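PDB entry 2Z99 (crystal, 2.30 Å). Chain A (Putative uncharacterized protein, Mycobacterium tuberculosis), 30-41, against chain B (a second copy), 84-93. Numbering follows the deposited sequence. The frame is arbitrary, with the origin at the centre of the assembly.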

# COMPACT_ATOMS: atom_id res chain seq x y z
N PRO A 30 5.49 8.10 -3.54
CA PRO A 30 5.38 9.47 -3.05
C PRO A 30 4.48 10.31 -3.95
O PRO A 30 4.41 10.09 -5.16
CB PRO A 30 6.82 9.97 -3.10
CG PRO A 30 7.61 8.73 -2.80
CD PRO A 30 6.90 7.66 -3.61
N VAL A 31 3.76 11.25 -3.33
CA VAL A 31 2.90 12.17 -4.05
C VAL A 31 3.55 13.53 -3.88
O VAL A 31 4.38 13.73 -2.98
CB VAL A 31 1.47 12.29 -3.48
CG1 VAL A 31 0.59 11.25 -4.08
CG2 VAL A 31 1.50 12.16 -1.97
N THR A 32 3.18 14.46 -4.74
CA THR A 32 3.75 15.79 -4.66
C THR A 32 2.78 16.73 -3.98
O THR A 32 1.56 16.52 -4.01
CB THR A 32 4.08 16.31 -6.07
OG1 THR A 32 4.71 17.59 -5.97
CG2 THR A 32 2.81 16.44 -6.91
N ALA A 33 3.31 17.77 -3.34
CA ALA A 33 2.48 18.76 -2.68
C ALA A 33 1.48 19.29 -3.72
O ALA A 33 0.29 19.47 -3.42
CB ALA A 33 3.33 19.88 -2.15
N ASP A 34 1.97 19.49 -4.95
CA ASP A 34 1.14 19.99 -6.04
C ASP A 34 0.01 19.05 -6.37
O ASP A 34 -1.12 19.48 -6.61
CB ASP A 34 1.97 20.23 -7.30
CG ASP A 34 3.19 21.09 -7.04
OD1 ASP A 34 4.13 20.61 -6.38
OD2 ASP A 34 3.20 22.26 -7.48
N ALA A 35 0.31 17.76 -6.41
CA ALA A 35 -0.71 16.76 -6.73
C ALA A 35 -1.80 16.83 -5.67
O ALA A 35 -2.99 16.85 -5.98
CB ALA A 35 -0.09 15.38 -6.77
N LEU A 36 -1.37 16.85 -4.41
CA LEU A 36 -2.29 16.94 -3.28
C LEU A 36 -3.03 18.27 -3.38
O LEU A 36 -4.26 18.31 -3.29
CB LEU A 36 -1.50 16.83 -1.97
CG LEU A 36 -0.93 15.42 -1.73
CD1 LEU A 36 -0.04 15.39 -0.53
CD2 LEU A 36 -2.08 14.44 -1.55
N ALA A 37 -2.28 19.34 -3.60
CA ALA A 37 -2.86 20.67 -3.73
C ALA A 37 -3.96 20.66 -4.79
O ALA A 37 -5.09 21.10 -4.54
CB ALA A 37 -1.78 21.67 -4.11
N ALA A 38 -3.63 20.15 -5.96
CA ALA A 38 -4.60 20.10 -7.05
C ALA A 38 -5.78 19.23 -6.66
O ALA A 38 -6.93 19.64 -6.78
CB ALA A 38 -3.94 19.55 -8.32
N ALA A 39 -5.50 18.02 -6.18
CA ALA A 39 -6.54 17.08 -5.78
C ALA A 39 -7.48 17.68 -4.76
O ALA A 39 -8.70 17.46 -4.79
CB ALA A 39 -5.91 15.83 -5.21
N THR A 40 -6.91 18.46 -3.85
CA THR A 40 -7.69 19.07 -2.80
C THR A 40 -8.14 20.50 -3.11
O THR A 40 -8.84 21.13 -2.31
CB THR A 40 -6.88 19.06 -1.52
OG1 THR A 40 -7.78 19.16 -0.42
CG2 THR A 40 -5.88 20.20 -1.51
N GLU A 41 -7.75 21.01 -4.28
CA GLU A 41 -8.15 22.36 -4.69
C GLU A 41 -7.66 23.49 -3.77
O GLU A 41 -8.37 24.47 -3.58
CB GLU A 41 -9.66 22.42 -4.78
CG GLU A 41 -10.17 22.97 -6.08
CD GLU A 41 -11.19 22.06 -6.71
OE1 GLU A 41 -12.18 21.72 -6.03
OE2 GLU A 41 -10.99 21.68 -7.88
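Chain B, residues 84-93: PYVEKLLLDG

How does chain B lie on chain A? The chain B stretch belongs to a helix that begins earlier in the chain and continues later, and it packs on the short chain A helix that starts at Ala A33, just after the N-cap residue Thr A32. The N-to-C directions make an angle of 129°, so the two helices run obliquely but closer to antiparallel than parallel. Their axes approach to 8.7 Å, and the backbones are nearest where Ala A39 CA lies 4.8 Å from Leu B89 CA.

What do the first residues of the chain B stretch meet? Pro B84 stays out of reach, and the first contact comes from Tyr B85, with chi1 in the m well. Its CA-to-CB bond points sideways, yet the ring end comes nearer, reaching the last turn of the chain A helix: Tyr B85 CD2 is 4.0 Å from Ala A39 O, and Tyr B85 CE2 is 4.1 Å from Thr A40 OG1. Both oxygens approach the ring obliquely. The contact leaves Thr A40 OG1 buried without a polar partner. Val B86 then points away, and Glu B87 is out of reach.

How do Lys B88 and Leu B89 hold the centre? Lys B88 points toward chain A and lays its aliphatic chain by the backbone, with Lys B88 CD 4.0 Å from Ala A39 O. A water joins the two residues: it accepts a hydrogen bond from Lys B88 NZ at 2.8 Å and donates one to Ala A39 O at 3.3 Å. No direct hydrogen bond crosses between the stretches. Leu B89, with chi1 t and chi2 m, makes the most extensive contact of chain B. Leu B89 CD2 lies 3.4 Å from Ala A39 CB, 4.2 Å from Ala A35 CB and 4.5 Å from Leu A36 CD2, while Leu B89 CD1 is 4.3 Å from Val A31 CG1. One leucine thus spans the apolar side of the chain A helix and the loop before it.

Where does the contact end? Leu B90 and Leu B91 lie out of reach of the chain A stretch. One turn beyond Lys B88, Asp B92 points toward chain A again, and Asp B92 OD2 comes within 4.1 Å of Ala A39 CA. Ala A39 therefore touches Tyr B85, Lys B88, Leu B89 and Asp B92, residues spaced as expected for one side of a helix. Gly B93 makes no contact.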

# COMPACT_ATOMS: atom_id res chain seq x y z
N PRO B 84 -14.48 11.11 -2.71
CA PRO B 84 -14.32 12.11 -3.78
C PRO B 84 -12.89 12.60 -3.96
O PRO B 84 -12.41 12.73 -5.08
CB PRO B 84 -15.27 13.22 -3.34
CG PRO B 84 -16.38 12.46 -2.68
CD PRO B 84 -15.64 11.43 -1.86
N TYR B 85 -12.21 12.89 -2.85
CA TYR B 85 -10.83 13.36 -2.94
C TYR B 85 -9.92 12.24 -3.41
O TYR B 85 -8.96 12.48 -4.16
CB TYR B 85 -10.35 13.87 -1.58
CG TYR B 85 -11.11 15.07 -1.09
CD1 TYR B 85 -12.25 14.94 -0.29
CD2 TYR B 85 -10.71 16.35 -1.47
CE1 TYR B 85 -12.97 16.06 0.13
CE2 TYR B 85 -11.42 17.47 -1.06
CZ TYR B 85 -12.55 17.32 -0.27
OH TYR B 85 -13.24 18.45 0.12
N VAL B 86 -10.19 11.02 -2.96
CA VAL B 86 -9.37 9.89 -3.38
C VAL B 86 -9.52 9.70 -4.89
O VAL B 86 -8.53 9.51 -5.59
CB VAL B 86 -9.80 8.60 -2.66
CG1 VAL B 86 -8.93 7.45 -3.10
CG2 VAL B 86 -9.69 8.78 -1.16
N GLU B 87 -10.76 9.76 -5.39
CA GLU B 87 -11.01 9.62 -6.82
C GLU B 87 -10.15 10.57 -7.64
O GLU B 87 -9.32 10.14 -8.43
CB GLU B 87 -12.48 9.88 -7.12
CG GLU B 87 -13.24 8.64 -7.51
CD GLU B 87 -13.83 8.75 -8.90
OE1 GLU B 87 -14.92 9.33 -9.05
OE2 GLU B 87 -13.19 8.27 -9.85
N LYS B 88 -10.35 11.88 -7.43
CA LYS B 88 -9.60 12.90 -8.14
C LYS B 88 -8.09 12.70 -8.10
O LYS B 88 -7.44 12.71 -9.14
CB LYS B 88 -9.90 14.30 -7.59
CG LYS B 88 -11.35 14.75 -7.72
CD LYS B 88 -11.49 16.24 -7.41
CE LYS B 88 -12.96 16.68 -7.26
NZ LYS B 88 -13.59 16.17 -6.00
N LEU B 89 -7.53 12.54 -6.91
CA LEU B 89 -6.09 12.40 -6.79
C LEU B 89 -5.52 11.35 -7.74
O LEU B 89 -4.54 11.60 -8.44
CB LEU B 89 -5.72 12.05 -5.35
CG LEU B 89 -4.23 12.13 -4.97
CD1 LEU B 89 -3.51 10.88 -5.38
CD2 LEU B 89 -3.61 13.34 -5.63
N LEU B 90 -6.13 10.18 -7.76
CA LEU B 90 -5.66 9.10 -8.62
C LEU B 90 -5.85 9.45 -10.09
O LEU B 90 -4.92 9.33 -10.88
CB LEU B 90 -6.38 7.80 -8.25
CG LEU B 90 -6.27 7.46 -6.76
CD1 LEU B 90 -7.02 6.18 -6.49
CD2 LEU B 90 -4.81 7.31 -6.34
N LEU B 91 -7.05 9.88 -10.45
CA LEU B 91 -7.33 10.25 -11.83
C LEU B 91 -6.33 11.29 -12.34
O LEU B 91 -5.99 11.30 -13.52
CB LEU B 91 -8.75 10.79 -11.95
CG LEU B 91 -9.84 9.76 -11.66
CD1 LEU B 91 -11.20 10.44 -11.65
CD2 LEU B 91 -9.79 8.66 -12.70
N ASP B 92 -5.87 12.17 -11.46
CA ASP B 92 -4.90 13.18 -11.86
C ASP B 92 -3.54 12.52 -12.07
O ASP B 92 -2.49 13.06 -11.71
CB ASP B 92 -4.78 14.30 -10.80
CG ASP B 92 -6.03 15.19 -10.74
OD1 ASP B 92 -6.67 15.40 -11.79
OD2 ASP B 92 -6.36 15.68 -9.64
N GLY B 93 -3.59 11.33 -12.66
CA GLY B 93 -2.38 10.59 -12.97
C GLY B 93 -2.60 9.97 -14.34
O GLY B 93 -1.66 9.79 -15.11
O HOH W 1 -11.94 17.95 -4.64